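Local coordinates for Rev protein (Borrelia burgdorferi, PDB 5EQZ) that is of unknown function but is probably a membrane-attached lipoprotein, folded here as an elongated bundle of helices, at residues K14-L19 with A55-K60; N84-I89 with W102-L107. All coordinates share one frame; numbering follows the deposited sequence. Where two conformers were deposited one is given.

Contact 1. Residues K14-L19 with A55-K60; sequences KEIDSL and AELKEK
I16 and K60 mark where K14-L19 comes nearest to A55-K60, their CA atoms 7.0 Å apart. Both segments are helical and run nearly parallel, their axes inclined by 22° and 10.4 Å apart at the closest point. I16 carries the apolar part with both of its branches. CG1 lies beside the backbone N (chi1 -61°) and extends I16 CD1 across L57 at about a right angle, to 4.0 Å from L57 CG. On the other branch, I16 CG2 turns to the base of K60 and sits 3.9 Å from K60 CB, also close to that residue's carbonyl oxygen. Beyond this point the lysine chain bends at chi3 and chi4, which swings its amine round to the carboxylate of D17. The salt bridge uses a single carboxylate oxygen: K60 NZ is 3.0 Å from D17 OD1, a weak hydrogen bond, while D17 OD2 stays 4.1 Å from K60 NZ. D17 and K60 are partly exposed at the border of the contact, whereas I16 and L57 are buried. Helix 32-48 completes the packing, with L45 against I16, and the loop that follows it adds L49 against both I16 and L57; helices 10-24 and 55-88 thus share a three-helix bundle with it.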
ATOM      1  N   LYS A  14      -2.968 -21.726  12.396  1.00 20.26           N
ATOM      2  CA  LYS A  14      -2.769 -20.522  13.206  1.00 20.66           C
ATOM      3  C   LYS A  14      -1.827 -19.542  12.519  1.00 21.79           C
ATOM      4  O   LYS A  14      -2.050 -18.320  12.566  1.00 22.03           O
ATOM      5  CB  LYS A  14      -2.250 -20.897  14.595  1.00 22.69           C
ATOM      6  CG  LYS A  14      -3.252 -21.627  15.458  1.00 21.58           C
ATOM      7  CD  LYS A  14      -2.691 -21.824  16.864  1.00 23.69           C
ATOM      8  CE  LYS A  14      -3.636 -22.654  17.686  1.00 22.70           C
ATOM      9  NZ  LYS A  14      -2.992 -23.260  18.874  1.00 28.06           N
ATOM     10  N   GLU A  15      -0.787 -20.057  11.858  1.00 22.64           N
ATOM     11  CA  GLU A  15       0.117 -19.189  11.107  1.00 24.01           C
ATOM     12  C   GLU A  15      -0.640 -18.411  10.047  1.00 19.33           C
ATOM     13  O   GLU A  15      -0.478 -17.193   9.915  1.00 23.13           O
ATOM     14  CB  GLU A  15       1.227 -20.006  10.451  1.00 28.99           C
ATOM     15  CG  GLU A  15       2.167 -20.703  11.403  1.00 35.28           C
ATOM     16  CD  GLU A  15       3.313 -21.381  10.668  1.00 41.99           C
ATOM     17  OE1 GLU A  15       3.097 -22.450  10.050  1.00 38.35           O
ATOM     18  OE2 GLU A  15       4.432 -20.827  10.691  1.00 46.43           O
ATOM     19  N   ILE A  16      -1.475 -19.105   9.282  1.00 19.24           N
ATOM     20  CA  ILE A  16      -2.245 -18.459   8.229  1.00 19.30           C
ATOM     21  C   ILE A  16      -3.188 -17.424   8.825  1.00 19.12           C
ATOM     22  O   ILE A  16      -3.272 -16.292   8.331  1.00 17.99           O
ATOM     23  CB  ILE A  16      -3.006 -19.507   7.397  1.00 22.96           C
ATOM     24  CG1 ILE A  16      -2.026 -20.467   6.721  1.00 22.32           C
ATOM     25  CG2 ILE A  16      -3.899 -18.831   6.354  1.00 22.13           C
ATOM     26  CD1 ILE A  16      -2.708 -21.673   6.137  1.00 25.07           C
ATOM     27  N   ASP A  17      -3.895 -17.789   9.905  1.00 18.05           N
ATOM     28  CA  ASP A  17      -4.863 -16.878  10.521  1.00 17.70           C
ATOM     29  C   ASP A  17      -4.203 -15.574  10.944  1.00 20.16           C
ATOM     30  O   ASP A  17      -4.742 -14.489  10.707  1.00 21.81           O
ATOM     31  CB  ASP A  17      -5.502 -17.509  11.757  1.00 15.04           C
ATOM     32  CG  ASP A  17      -6.457 -18.643  11.439  1.00 19.34           C
ATOM     33  OD1 ASP A  17      -6.846 -18.851  10.267  1.00 21.31           O
ATOM     34  OD2 ASP A  17      -6.834 -19.320  12.411  1.00 21.75           O
ATOM     35  N   SER A  18      -3.066 -15.677  11.630  1.00 21.00           N
ATOM     36  CA  SER A  18      -2.383 -14.485  12.132  0.61 23.66           C
ATOM     37  C   SER A  18      -1.980 -13.572  10.984  1.00 21.12           C
ATOM     38  O   SER A  18      -2.188 -12.355  11.041  1.00 19.72           O
ATOM     39  CB  SER A  18      -1.161 -14.896  12.953  0.61 25.81           C
ATOM     40  OG  SER A  18      -0.472 -13.759  13.448  0.61 23.91           O
ATOM     41  N   LEU A  19      -1.404 -14.143   9.928  1.00 16.67           N
ATOM     42  CA  LEU A  19      -1.036 -13.337   8.771  1.00 18.87           C
ATOM     43  C   LEU A  19      -2.271 -12.752   8.096  1.00 18.45           C
ATOM     44  O   LEU A  19      -2.241 -11.598   7.638  1.00 18.46           O
ATOM     45  CB  LEU A  19      -0.211 -14.183   7.803  1.00 21.23           C
ATOM     46  CG  LEU A  19       0.474 -13.489   6.633  1.00 20.26           C
ATOM     47  CD1 LEU A  19       1.248 -12.256   7.109  1.00 22.02           C
ATOM     48  CD2 LEU A  19       1.419 -14.486   5.943  1.00 22.87           C
ATOM     49  N   ALA A  55      -7.978 -29.809   2.836  1.00 36.40           N
ATOM     50  CA  ALA A  55      -8.813 -28.898   2.053  1.00 38.73           C
ATOM     51  C   ALA A  55      -9.007 -27.568   2.768  1.00 35.58           C
ATOM     52  O   ALA A  55      -8.969 -26.501   2.137  1.00 33.46           O
ATOM     53  CB  ALA A  55     -10.167 -29.542   1.761  1.00 43.30           C
ATOM     54  N   GLU A  56      -9.226 -27.612   4.086  1.00 36.29           N
ATOM     55  CA  GLU A  56      -9.436 -26.383   4.844  1.00 36.72           C
ATOM     56  C   GLU A  56      -8.185 -25.523   4.823  1.00 33.20           C
ATOM     57  O   GLU A  56      -8.264 -24.300   4.664  1.00 30.27           O
ATOM     58  CB  GLU A  56      -9.833 -26.703   6.289  1.00 40.91           C
ATOM     59  CG  GLU A  56     -11.193 -27.396   6.461  1.00 46.98           C
ATOM     60  CD  GLU A  56     -11.254 -28.804   5.869  1.00 52.54           C
ATOM     61  OE1 GLU A  56     -10.284 -29.578   6.036  1.00 50.41           O
ATOM     62  OE2 GLU A  56     -12.284 -29.136   5.239  1.00 57.01           O
ATOM     63  N   LEU A  57      -7.017 -26.151   4.959  1.00 29.80           N
ATOM     64  CA  LEU A  57      -5.774 -25.396   4.939  1.00 26.53           C
ATOM     65  C   LEU A  57      -5.543 -24.747   3.579  1.00 25.29           C
ATOM     66  O   LEU A  57      -5.124 -23.583   3.509  1.00 23.69           O
ATOM     67  CB  LEU A  57      -4.605 -26.306   5.317  1.00 28.80           C
ATOM     68  CG  LEU A  57      -3.261 -25.586   5.452  1.00 28.28           C
ATOM     69  CD1 LEU A  57      -2.482 -26.118   6.620  1.00 30.18           C
ATOM     70  CD2 LEU A  57      -2.455 -25.719   4.177  1.00 29.34           C
ATOM     71  N   LYS A  58      -5.778 -25.491   2.493  1.00 27.21           N
ATOM     72  CA  LYS A  58      -5.604 -24.929   1.152  1.00 25.77           C
ATOM     73  C   LYS A  58      -6.566 -23.769   0.916  1.00 26.88           C
ATOM     74  O   LYS A  58      -6.188 -22.742   0.334  1.00 23.48           O
ATOM     75  CB  LYS A  58      -5.801 -26.024   0.092  1.00 29.45           C
ATOM     76  N   GLU A  59      -7.818 -23.911   1.359  1.00 27.27           N
ATOM     77  CA  GLU A  59      -8.772 -22.815   1.202  1.00 30.26           C
ATOM     78  C   GLU A  59      -8.336 -21.589   2.001  1.00 26.51           C
ATOM     79  O   GLU A  59      -8.447 -20.448   1.518  1.00 25.97           O
ATOM     80  CB  GLU A  59     -10.167 -23.279   1.618  1.00 34.95           C
ATOM     81  CG  GLU A  59     -11.113 -22.136   1.932  1.00 43.13           C
ATOM     82  CD  GLU A  59     -12.555 -22.483   1.666  1.00 54.17           C
ATOM     83  OE1 GLU A  59     -13.363 -21.540   1.498  1.00 59.10           O
ATOM     84  OE2 GLU A  59     -12.879 -23.691   1.617  1.00 57.54           O
ATOM     85  N   LYS A  60      -7.812 -21.800   3.216  1.00 22.36           N
ATOM     86  CA  LYS A  60      -7.346 -20.670   4.018  1.00 22.81           C
ATOM     87  C   LYS A  60      -6.202 -19.934   3.334  1.00 23.58           C
ATOM     88  O   LYS A  60      -6.148 -18.695   3.350  1.00 20.71           O
ATOM     89  CB  LYS A  60      -6.922 -21.145   5.408  1.00 22.71           C
ATOM     90  CG  LYS A  60      -8.093 -21.534   6.281  1.00 24.61           C
ATOM     91  CD  LYS A  60      -7.667 -22.300   7.526  1.00 26.18           C
ATOM     92  CE  LYS A  60      -7.507 -21.403   8.722  1.00 26.14           C
ATOM     93  NZ  LYS A  60      -8.807 -20.760   9.127  1.00 23.37           N
TER

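Contact 2. Residues N84-I89 with W102-L107; sequences NTIENI and WSEAKL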
ATOM      1  N   ASN A  84      -2.490  11.460  -9.852  1.00 35.66           N
ATOM      2  CA  ASN A  84      -3.218  12.172 -10.893  1.00 38.34           C
ATOM      3  C   ASN A  84      -3.769  13.494 -10.366  1.00 38.61           C
ATOM      4  O   ASN A  84      -3.577  14.554 -10.981  1.00 38.86           O
ATOM      5  CB  ASN A  84      -4.336  11.277 -11.421  1.00 43.05           C
ATOM      6  CG  ASN A  84      -5.103  11.925 -12.536  1.00 51.99           C
ATOM      7  OD1 ASN A  84      -4.603  12.046 -13.655  1.00 56.55           O
ATOM      8  ND2 ASN A  84      -6.324  12.360 -12.242  1.00 54.36           N
ATOM      9  N   THR A  85      -4.458  13.448  -9.224  1.00 35.95           N
ATOM     10  CA  THR A  85      -4.999  14.658  -8.610  1.00 36.40           C
ATOM     11  C   THR A  85      -3.920  15.705  -8.378  1.00 36.07           C
ATOM     12  O   THR A  85      -4.093  16.873  -8.736  1.00 34.76           O
ATOM     13  CB  THR A  85      -5.679  14.312  -7.287  1.00 35.33           C
ATOM     14  OG1 THR A  85      -6.776  13.425  -7.546  1.00 36.60           O
ATOM     15  CG2 THR A  85      -6.191  15.576  -6.610  1.00 33.49           C
ATOM     16  N   ILE A  86      -2.802  15.311  -7.761  1.00 35.70           N
ATOM     17  CA  ILE A  86      -1.743  16.280  -7.468  1.00 32.69           C
ATOM     18  C   ILE A  86      -1.219  16.897  -8.753  1.00 34.26           C
ATOM     19  O   ILE A  86      -1.025  18.117  -8.843  1.00 35.67           O
ATOM     20  CB  ILE A  86      -0.610  15.612  -6.666  1.00 31.39           C
ATOM     21  CG1 ILE A  86      -1.083  15.261  -5.248  1.00 30.08           C
ATOM     22  CG2 ILE A  86       0.635  16.478  -6.651  1.00 33.72           C
ATOM     23  CD1 ILE A  86      -0.094  14.395  -4.477  1.00 26.84           C
ATOM     24  N   GLU A  87      -0.994  16.070  -9.777  1.00 36.76           N
ATOM     25  CA  GLU A  87      -0.498  16.596 -11.048  1.00 41.83           C
ATOM     26  C   GLU A  87      -1.455  17.603 -11.661  1.00 41.67           C
ATOM     27  O   GLU A  87      -1.015  18.582 -12.278  1.00 42.97           O
ATOM     28  CB  GLU A  87      -0.253  15.455 -12.033  1.00 42.03           C
ATOM     29  CG  GLU A  87       0.969  14.624 -11.731  1.00 46.08           C
ATOM     30  CD  GLU A  87       1.126  13.481 -12.702  1.00 50.83           C
ATOM     31  OE1 GLU A  87       0.111  13.078 -13.315  1.00 51.81           O
ATOM     32  OE2 GLU A  87       2.264  12.994 -12.856  1.00 53.78           O
ATOM     33  N   ASN A  88      -2.759  17.394 -11.505  1.00 41.41           N
ATOM     34  CA  ASN A  88      -3.750  18.226 -12.175  1.00 45.48           C
ATOM     35  C   ASN A  88      -4.143  19.478 -11.399  1.00 44.25           C
ATOM     36  O   ASN A  88      -4.946  20.268 -11.907  1.00 50.21           O
ATOM     37  CB  ASN A  88      -5.002  17.412 -12.480  1.00 48.90           C
ATOM     38  CG  ASN A  88      -4.772  16.390 -13.570  1.00 55.06           C
ATOM     39  OD1 ASN A  88      -5.670  15.625 -13.907  1.00 60.88           O
ATOM     40  ND2 ASN A  88      -3.579  16.383 -14.140  1.00 55.76           N
ATOM     41  N   ILE A  89      -3.624  19.681 -10.188  1.00 38.98           N
ATOM     42  CA  ILE A  89      -3.865  20.942  -9.495  1.00 42.75           C
ATOM     43  C   ILE A  89      -3.238  22.075 -10.298  1.00 45.61           C
ATOM     44  O   ILE A  89      -2.094  21.976 -10.757  1.00 44.64           O
ATOM     45  CB  ILE A  89      -3.318  20.886  -8.061  1.00 35.64           C
ATOM     46  CG1 ILE A  89      -4.107  19.870  -7.227  1.00 33.78           C
ATOM     47  CG2 ILE A  89      -3.355  22.275  -7.428  1.00 41.03           C
ATOM     48  CD1 ILE A  89      -3.508  19.595  -5.873  1.00 33.89           C
ATOM     49  N   TRP A 102      -0.425  18.421   0.028  1.00 19.72           N
ATOM     50  CA  TRP A 102      -0.020  17.806   1.284  1.00 22.08           C
ATOM     51  C   TRP A 102      -1.014  16.733   1.725  1.00 20.08           C
ATOM     52  O   TRP A 102      -0.623  15.615   2.094  1.00 21.07           O
ATOM     53  CB  TRP A 102       0.128  18.896   2.344  1.00 20.82           C
ATOM     54  CG  TRP A 102       0.347  18.372   3.702  1.00 20.70           C
ATOM     55  CD1 TRP A 102       1.534  17.969   4.251  1.00 22.11           C
ATOM     56  CD2 TRP A 102      -0.649  18.187   4.711  1.00 26.56           C
ATOM     57  NE1 TRP A 102       1.333  17.545   5.544  1.00 26.77           N
ATOM     58  CE2 TRP A 102       0.002  17.668   5.850  1.00 27.96           C
ATOM     59  CE3 TRP A 102      -2.033  18.406   4.761  1.00 29.43           C
ATOM     60  CZ2 TRP A 102      -0.687  17.362   7.028  1.00 31.08           C
ATOM     61  CZ3 TRP A 102      -2.710  18.105   5.927  1.00 31.30           C
ATOM     62  CH2 TRP A 102      -2.039  17.591   7.044  1.00 32.43           C
ATOM     63  N   SER A 103      -2.310  17.048   1.683  1.00 20.19           N
ATOM     64  CA  SER A 103      -3.302  16.117   2.215  1.00 21.96           C
ATOM     65  C   SER A 103      -3.493  14.914   1.296  1.00 22.41           C
ATOM     66  O   SER A 103      -3.718  13.794   1.777  1.00 20.30           O
ATOM     67  CB  SER A 103      -4.631  16.830   2.443  1.00 29.89           C
ATOM     68  OG  SER A 103      -5.279  17.079   1.214  1.00 34.28           O
ATOM     69  N   GLU A 104      -3.413  15.119  -0.026  1.00 22.88           N
ATOM     70  CA  GLU A 104      -3.528  13.996  -0.961  1.00 23.60           C
ATOM     71  C   GLU A 104      -2.380  13.017  -0.776  1.00 22.38           C
ATOM     72  O   GLU A 104      -2.571  11.789  -0.818  1.00 21.59           O
ATOM     73  CB  GLU A 104      -3.551  14.511  -2.401  1.00 24.59           C
ATOM     74  CG  GLU A 104      -4.840  15.191  -2.821  1.00 28.53           C
ATOM     75  CD  GLU A 104      -6.003  14.234  -2.954  1.00 33.74           C
ATOM     76  OE1 GLU A 104      -7.121  14.607  -2.553  1.00 38.47           O
ATOM     77  OE2 GLU A 104      -5.803  13.105  -3.453  1.00 34.56           O
ATOM     78  N   ALA A 105      -1.171  13.538  -0.589  1.00 20.62           N
ATOM     79  CA  ALA A 105      -0.041  12.662  -0.317  1.00 19.51           C
ATOM     80  C   ALA A 105      -0.229  11.942   1.007  1.00 19.37           C
ATOM     81  O   ALA A 105       0.009  10.730   1.102  1.00 18.46           O
ATOM     82  CB  ALA A 105       1.261  13.464  -0.323  1.00 20.36           C
ATOM     83  N   LYS A 106      -0.663  12.672   2.041  1.00 15.94           N
ATOM     84  CA  LYS A 106      -0.810  12.077   3.367  1.00 18.21           C
ATOM     85  C   LYS A 106      -1.810  10.927   3.342  1.00 21.18           C
ATOM     86  O   LYS A 106      -1.596   9.896   3.998  1.00 20.74           O
ATOM     87  CB  LYS A 106      -1.232  13.149   4.374  1.00 20.01           C
ATOM     88  CG  LYS A 106      -1.502  12.628   5.764  1.00 26.10           C
ATOM     89  CD  LYS A 106      -1.583  13.757   6.791  1.00 31.79           C
ATOM     90  CE  LYS A 106      -2.145  13.247   8.119  1.00 38.27           C
ATOM     91  NZ  LYS A 106      -2.655  14.349   8.988  1.00 42.81           N
ATOM     92  N   LEU A 107      -2.891  11.071   2.565  1.00 20.96           N
ATOM     93  CA  LEU A 107      -3.898  10.012   2.469  1.00 22.98           C
ATOM     94  C   LEU A 107      -3.335   8.698   1.932  1.00 20.35           C
ATOM     95  O   LEU A 107      -3.897   7.632   2.225  1.00 22.27           O
ATOM     96  CB  LEU A 107      -5.061  10.473   1.584  1.00 25.58           C
ATOM     97  CG  LEU A 107      -6.009  11.475   2.255  1.00 32.27           C
ATOM     98  CD1 LEU A 107      -7.092  11.930   1.282  1.00 34.26           C
ATOM     99  CD2 LEU A 107      -6.626  10.877   3.516  1.00 35.62           C
TER
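I86 meets E104 and A105 where the end of the long helix 55-88 packs against helix 95-107, an antiparallel helical hairpin closed by a short connection. The axes of the two short helical segments run at 167° and approach to 9.9 Å. The tight part is built by I86, which is buried. With chi2 near trans (171°) its chain stays extended and slides past E104 in the opposite direction; I86 CG1 is 3.8 Å from E104 CB. The terminal methyl goes on to the backbone of the next residue, with I86 CD1 4.1 Å from A105 N, and touches the A105 methyl more loosely. Helix 122-142 covers I86 as well, through S127, A130 and I134.

The side nearer solvent is where the partly exposed T85 and E104 cross at about a right angle. No hydrogen bond joins the two segments, and the polar ends look elsewhere: T85 OG1 bonds to the carbonyl oxygen of A81 within its own helix, and E104 OE1 forms a salt bridge with K100. E104 folds at chi2 (-70°), which brings its carboxylate up to the threonine methyl. What T85 offers the glutamate is therefore hydrocarbon, T85 CG2 resting 3.9 Å from E104 CD.

How the contacts relate
Helix 55-88 is common to both contacts: contact 1 uses its first turns and contact 2 its last. Their centres lie 38 Å apart, on opposite sides of the chain's centre, and about 20 Å separates their nearest atoms, so neither touches the other. Along the sequence they come in series, contact 1 being complete before contact 2 begins. The two segments run nearly parallel in contact 1 and nearly antiparallel in contact 2, the partners being helices 10-24 and 95-107. Each sets a buried isoleucine beside partly exposed polar side chains, but only contact 1 bridges its segments by a salt bridge. Both are helix-to-helix packing along an elongated fold, with no known ligand site to relate them to.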